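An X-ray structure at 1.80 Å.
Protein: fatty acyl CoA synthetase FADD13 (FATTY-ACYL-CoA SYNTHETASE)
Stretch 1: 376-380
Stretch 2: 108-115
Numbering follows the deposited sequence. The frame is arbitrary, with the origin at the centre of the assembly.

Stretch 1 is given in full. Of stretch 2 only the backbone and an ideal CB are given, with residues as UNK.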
ATOM      1  N   TYR A 376       5.973  -7.914  13.742  1.00 13.89           N
ATOM      2  CA  TYR A 376       4.566  -8.251  13.589  1.00 13.66           C
ATOM      3  C   TYR A 376       3.955  -8.343  14.980  1.00 14.20           C
ATOM      4  O   TYR A 376       4.549  -8.924  15.889  1.00 15.11           O
ATOM      5  CB  TYR A 376       4.418  -9.574  12.855  1.00 13.90           C
ATOM      6  CG  TYR A 376       4.853  -9.592  11.430  1.00 13.44           C
ATOM      7  CD1 TYR A 376       4.152  -8.862  10.454  1.00 13.37           C
ATOM      8  CD2 TYR A 376       5.962 -10.372  11.022  1.00 14.10           C
ATOM      9  CE1 TYR A 376       4.543  -8.903   9.151  1.00 15.38           C
ATOM     10  CE2 TYR A 376       6.339 -10.421   9.711  1.00 16.90           C
ATOM     11  CZ  TYR A 376       5.634  -9.694   8.789  1.00 14.55           C
ATOM     12  OH  TYR A 376       5.999  -9.717   7.481  1.00 14.07           O
ATOM     13  N   TRP A 377       2.803  -7.708  15.155  1.00 13.35           N
ATOM     14  CA  TRP A 377       2.211  -7.553  16.450  1.00 14.38           C
ATOM     15  C   TRP A 377       1.938  -8.892  17.149  1.00 16.15           C
ATOM     16  O   TRP A 377       1.246  -9.743  16.587  1.00 16.44           O
ATOM     17  CB  TRP A 377       0.916  -6.758  16.300  1.00 13.44           C
ATOM     18  CG  TRP A 377       0.165  -6.512  17.585  1.00 13.52           C
ATOM     19  CD1 TRP A 377      -0.999  -7.077  17.927  1.00 13.58           C
ATOM     20  CD2 TRP A 377       0.471  -5.575  18.639  1.00 13.82           C
ATOM     21  NE1 TRP A 377      -1.413  -6.636  19.137  1.00 16.79           N
ATOM     22  CE2 TRP A 377      -0.553  -5.674  19.582  1.00 16.68           C
ATOM     23  CE3 TRP A 377       1.504  -4.671  18.868  1.00 14.83           C
ATOM     24  CZ2 TRP A 377      -0.541  -4.959  20.790  1.00 20.24           C
ATOM     25  CZ3 TRP A 377       1.506  -3.926  20.042  1.00 18.85           C
ATOM     26  CH2 TRP A 377       0.498  -4.053  20.974  1.00 18.50           C
ATOM     27  N   ASN A 378       2.487  -9.049  18.358  1.00 16.74           N
ATOM     28  CA  ASN A 378       2.363 -10.287  19.163  1.00 18.64           C
ATOM     29  C   ASN A 378       2.723 -11.551  18.408  1.00 19.32           C
ATOM     30  O   ASN A 378       2.228 -12.638  18.729  1.00 19.35           O
ATOM     31  CB  ASN A 378       0.970 -10.358  19.773  1.00 19.30           C
ATOM     32  CG  ASN A 378       0.745  -9.259  20.754  1.00 19.76           C
ATOM     33  OD1 ASN A 378       1.695  -8.639  21.199  1.00 22.74           O
ATOM     34  ND2 ASN A 378      -0.489  -8.985  21.070  1.00 23.32           N
ATOM     35  N   ARG A 379       3.610 -11.399  17.422  1.00 19.27           N
ATOM     36  CA  ARG A 379       4.162 -12.500  16.643  1.00 20.17           C
ATOM     37  C   ARG A 379       5.689 -12.484  16.566  1.00 19.90           C
ATOM     38  O   ARG A 379       6.241 -12.270  15.479  1.00 18.78           O
ATOM     39  CB  ARG A 379       3.521 -12.567  15.258  1.00 20.60           C
ATOM     40  CG  ARG A 379       2.028 -12.853  15.359  1.00 24.79           C
ATOM     41  CD  ARG A 379       1.364 -13.010  14.020  1.00 27.77           C
ATOM     42  NE  ARG A 379       0.045 -13.668  14.176  1.00 37.64           N
ATOM     43  CZ  ARG A 379      -1.132 -13.052  14.116  1.00 41.21           C
ATOM     44  NH1 ARG A 379      -1.203 -11.776  13.824  1.00 44.73           N
ATOM     45  NH2 ARG A 379      -2.258 -13.710  14.331  1.00 45.87           N
ATOM     46  N   PRO A 380       6.372 -12.760  17.714  1.00 21.95           N
ATOM     47  CA  PRO A 380       7.827 -12.581  17.799  1.00 22.58           C
ATOM     48  C   PRO A 380       8.571 -13.576  16.927  1.00 23.03           C
ATOM     49  O   PRO A 380       9.563 -13.204  16.280  1.00 22.29           O
ATOM     50  CB  PRO A 380       8.136 -12.848  19.280  1.00 23.95           C
ATOM     51  CG  PRO A 380       6.970 -13.621  19.805  1.00 25.67           C
ATOM     52  CD  PRO A 380       5.800 -13.022  19.051  1.00 22.85           C
ATOM     53  N   UNK A 108     -13.547  -7.748  13.081  1.00 20.97           N
ATOM     54  CA  UNK A 108     -13.565  -8.293  14.449  1.00 21.12           C
ATOM     55  C   UNK A 108     -12.229  -8.955  14.777  1.00 20.31           C
ATOM     56  O   UNK A 108     -11.655  -8.759  15.837  1.00 20.00           O
ATOM     57  CB  UNK A 108     -14.705  -9.299  14.615  1.00 21.12           C
ATOM     58  N   UNK A 109     -11.672  -9.665  13.817  1.00 20.15           N
ATOM     59  CA  UNK A 109     -10.355 -10.232  14.044  1.00 19.54           C
ATOM     60  C   UNK A 109      -9.303  -9.196  14.381  1.00 16.97           C
ATOM     61  O   UNK A 109      -8.514  -9.357  15.333  1.00 17.11           O
ATOM     62  CB  UNK A 109      -9.913 -11.020  12.809  1.00 19.54           C
ATOM     63  N   UNK A 110      -9.253  -8.158  13.562  1.00 16.03           N
ATOM     64  CA  UNK A 110      -8.275  -7.094  13.706  1.00 15.31           C
ATOM     65  C   UNK A 110      -8.382  -6.398  15.031  1.00 15.84           C
ATOM     66  O   UNK A 110      -7.353  -6.155  15.684  1.00 16.53           O
ATOM     67  CB  UNK A 110      -8.429  -6.073  12.577  1.00 15.31           C
ATOM     68  N   UNK A 111      -9.629  -6.089  15.438  1.00 16.38           N
ATOM     69  CA  UNK A 111      -9.881  -5.474  16.745  1.00 16.79           C
ATOM     70  C   UNK A 111      -9.427  -6.331  17.890  1.00 18.63           C
ATOM     71  O   UNK A 111      -8.857  -5.802  18.826  1.00 17.15           O
ATOM     72  CB  UNK A 111     -11.371  -5.167  16.909  1.00 16.79           C
ATOM     73  N   UNK A 112      -9.662  -7.642  17.818  1.00 20.09           N
ATOM     74  CA  UNK A 112      -9.190  -8.563  18.836  1.00 20.90           C
ATOM     75  C   UNK A 112      -7.725  -8.729  18.827  1.00 19.17           C
ATOM     76  O   UNK A 112      -7.096  -8.765  19.883  1.00 18.53           O
ATOM     77  CB  UNK A 112      -9.849  -9.934  18.671  1.00 20.90           C
ATOM     78  N   UNK A 113      -7.155  -8.917  17.644  1.00 18.02           N
ATOM     79  CA  UNK A 113      -5.747  -9.127  17.554  1.00 17.21           C
ATOM     80  C   UNK A 113      -4.927  -7.915  18.045  1.00 17.28           C
ATOM     81  O   UNK A 113      -3.881  -8.077  18.714  1.00 17.00           O
ATOM     82  CB  UNK A 113      -5.385  -9.464  16.106  1.00 17.21           C
ATOM     83  N   UNK A 114      -5.367  -6.723  17.670  1.00 16.19           N
ATOM     84  CA  UNK A 114      -4.696  -5.502  18.033  1.00 15.73           C
ATOM     85  C   UNK A 114      -4.927  -5.117  19.471  1.00 17.06           C
ATOM     86  O   UNK A 114      -4.178  -4.292  19.999  1.00 17.71           O
ATOM     87  CB  UNK A 114      -5.148  -4.365  17.114  1.00 15.73           C
ATOM     88  N   UNK A 115      -5.986  -5.650  20.067  1.00 18.50           N
ATOM     89  CA  UNK A 115      -6.391  -5.307  21.427  1.00 18.95           C
ATOM     90  C   UNK A 115      -6.759  -3.836  21.508  1.00 19.44           C
ATOM     91  O   UNK A 115      -6.473  -3.153  22.550  1.00 17.65           O
ATOM     92  CB  UNK A 115      -5.278  -5.633  22.425  1.00 18.95           C
TER

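Stretch 1 offers three things to the neighbouring backbone: the indole edge of Trp377 with its NE1 donor, the amide of Asn378, and the guanidinium of Arg379. The type II turn from Tyr376 to Arg379, closed by a hydrogen bond from Arg379 N to Tyr376 O at 3.1 Å, carries all three residues. Facing them is the last part of a helix.

Position 108 has helical angles and an ideal CB with nothing of stretch 1 within 5.5 Å. Stretch 1 places no demand here, and almost any helix-compatible residue would do; the deposited residue is Ser108.

Position 109 is subtler. Its CB points sideways and touches nothing, yet the guanidinium of Arg379 lies within range of a long side chain. A small residue would fall short; an acid long enough to reach, a glutamine, or an extended hydrophobic or aromatic side chain would all be reasonable. The deposited residue is Phe109, with chi1 in t, and its ring extends until CZ lies 4.0 Å from Arg379 NH2. Each group is met at its edge, near its plane, so this is edge contact and no stack.

Positions 110, 111 and 112 are helical and out of reach of stretch 1, which cannot choose among many residues. They hold Ile110, Leu111 and Ser112.

Position 113 is the centre of the contact. Its backbone O already receives a hydrogen bond from Trp377 NE1, at 2.9 Å but weak, with an N-H...O angle of 125°; any residue could supply that oxygen. The ideal CB points sideways, 5.3 Å from both Arg379 NH1 and Trp377 CD1, leaving room for a short chain to grow toward a positive charge. An acid fits best, while asparagine or serine could offer polarity without charge. The deposited residue is Asp113. With chi1 in t, its carboxylate reaches Arg379, forming a salt bridge from OD1 to NH1 at 3.4 Å, while OD2 comes 3.6 Å from Trp377 CD1. Water reinforces the join twice: one molecule donates to Asp113 OD1 (2.5 Å) and to Trp377 O (3.0 Å), and another donates to Asp113 O (2.6 Å) while accepting from Asn378 ND2 (2.9 Å).

Position 114 lies beside the indole through its backbone, its CA 3.6 Å from Trp377 NE1. Because CB points away, the side chain is free of stretch 1, and small or polar residues, alanine, serine or threonine, would suit as readily as larger ones. Ser114 is found, with chi1 in p; its OG turns back to donate to the O of Ile110 at 2.8 Å, a bond within its own stretch.

Position 115 is the first residue to leave helical angles, with phi 63° and psi 36°. Positive phi favours glycine by itself, with asparagine a possible second choice. The ideal CB would point toward stretch 1, 5.1 Å from Trp377 CZ2, so nothing in stretch 1 forbids it; the backbone makes the stronger argument. The residue is Gly115.

Stretch 2, residues 108-115: SFILSDSG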
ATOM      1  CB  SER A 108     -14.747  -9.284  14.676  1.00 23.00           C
ATOM      2  OG  SER A 108     -14.969  -9.366  16.063  1.00 24.46           O
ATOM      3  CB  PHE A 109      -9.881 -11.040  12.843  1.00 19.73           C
ATOM      4  CG  PHE A 109      -8.501 -11.557  13.013  1.00 19.49           C
ATOM      5  CD1 PHE A 109      -8.253 -12.677  13.785  1.00 24.90           C
ATOM      6  CD2 PHE A 109      -7.434 -10.894  12.436  1.00 21.48           C
ATOM      7  CE1 PHE A 109      -6.940 -13.123  13.965  1.00 26.66           C
ATOM      8  CE2 PHE A 109      -6.135 -11.312  12.615  1.00 23.91           C
ATOM      9  CZ  PHE A 109      -5.885 -12.444  13.368  1.00 22.81           C
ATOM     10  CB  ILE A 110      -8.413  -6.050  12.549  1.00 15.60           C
ATOM     11  CG1 ILE A 110      -7.949  -6.727  11.268  1.00 14.33           C
ATOM     12  CG2 ILE A 110      -7.638  -4.775  12.839  1.00 14.68           C
ATOM     13  CD1 ILE A 110      -8.166  -5.811   9.929  1.00 14.96           C
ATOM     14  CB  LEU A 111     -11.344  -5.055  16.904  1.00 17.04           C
ATOM     15  CG  LEU A 111     -11.874  -3.993  15.930  1.00 15.50           C
ATOM     16  CD1 LEU A 111     -13.352  -3.810  16.221  1.00 17.74           C
ATOM     17  CD2 LEU A 111     -11.130  -2.625  16.106  1.00 16.51           C
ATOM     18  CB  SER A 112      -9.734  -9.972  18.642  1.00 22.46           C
ATOM     19  OG  SER A 112     -11.111  -9.972  18.813  1.00 27.96           O
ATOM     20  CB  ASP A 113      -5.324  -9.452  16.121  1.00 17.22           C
ATOM     21  CG  ASP A 113      -3.830  -9.868  16.018  1.00 19.39           C
ATOM     22  OD1 ASP A 113      -3.527 -11.069  16.216  1.00 19.76           O
ATOM     23  OD2 ASP A 113      -2.977  -9.030  15.697  1.00 18.70           O
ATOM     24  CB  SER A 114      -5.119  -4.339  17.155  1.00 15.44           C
ATOM     25  OG  SER A 114      -6.504  -4.075  17.273  1.00 14.74           O
TER
HETATM   26  O   HOH W   1      -2.634 -10.210  19.640  1.00 10.47           O
HETATM   27  O   HOH W   2      -1.236 -11.351  17.254  1.00 18.39           O
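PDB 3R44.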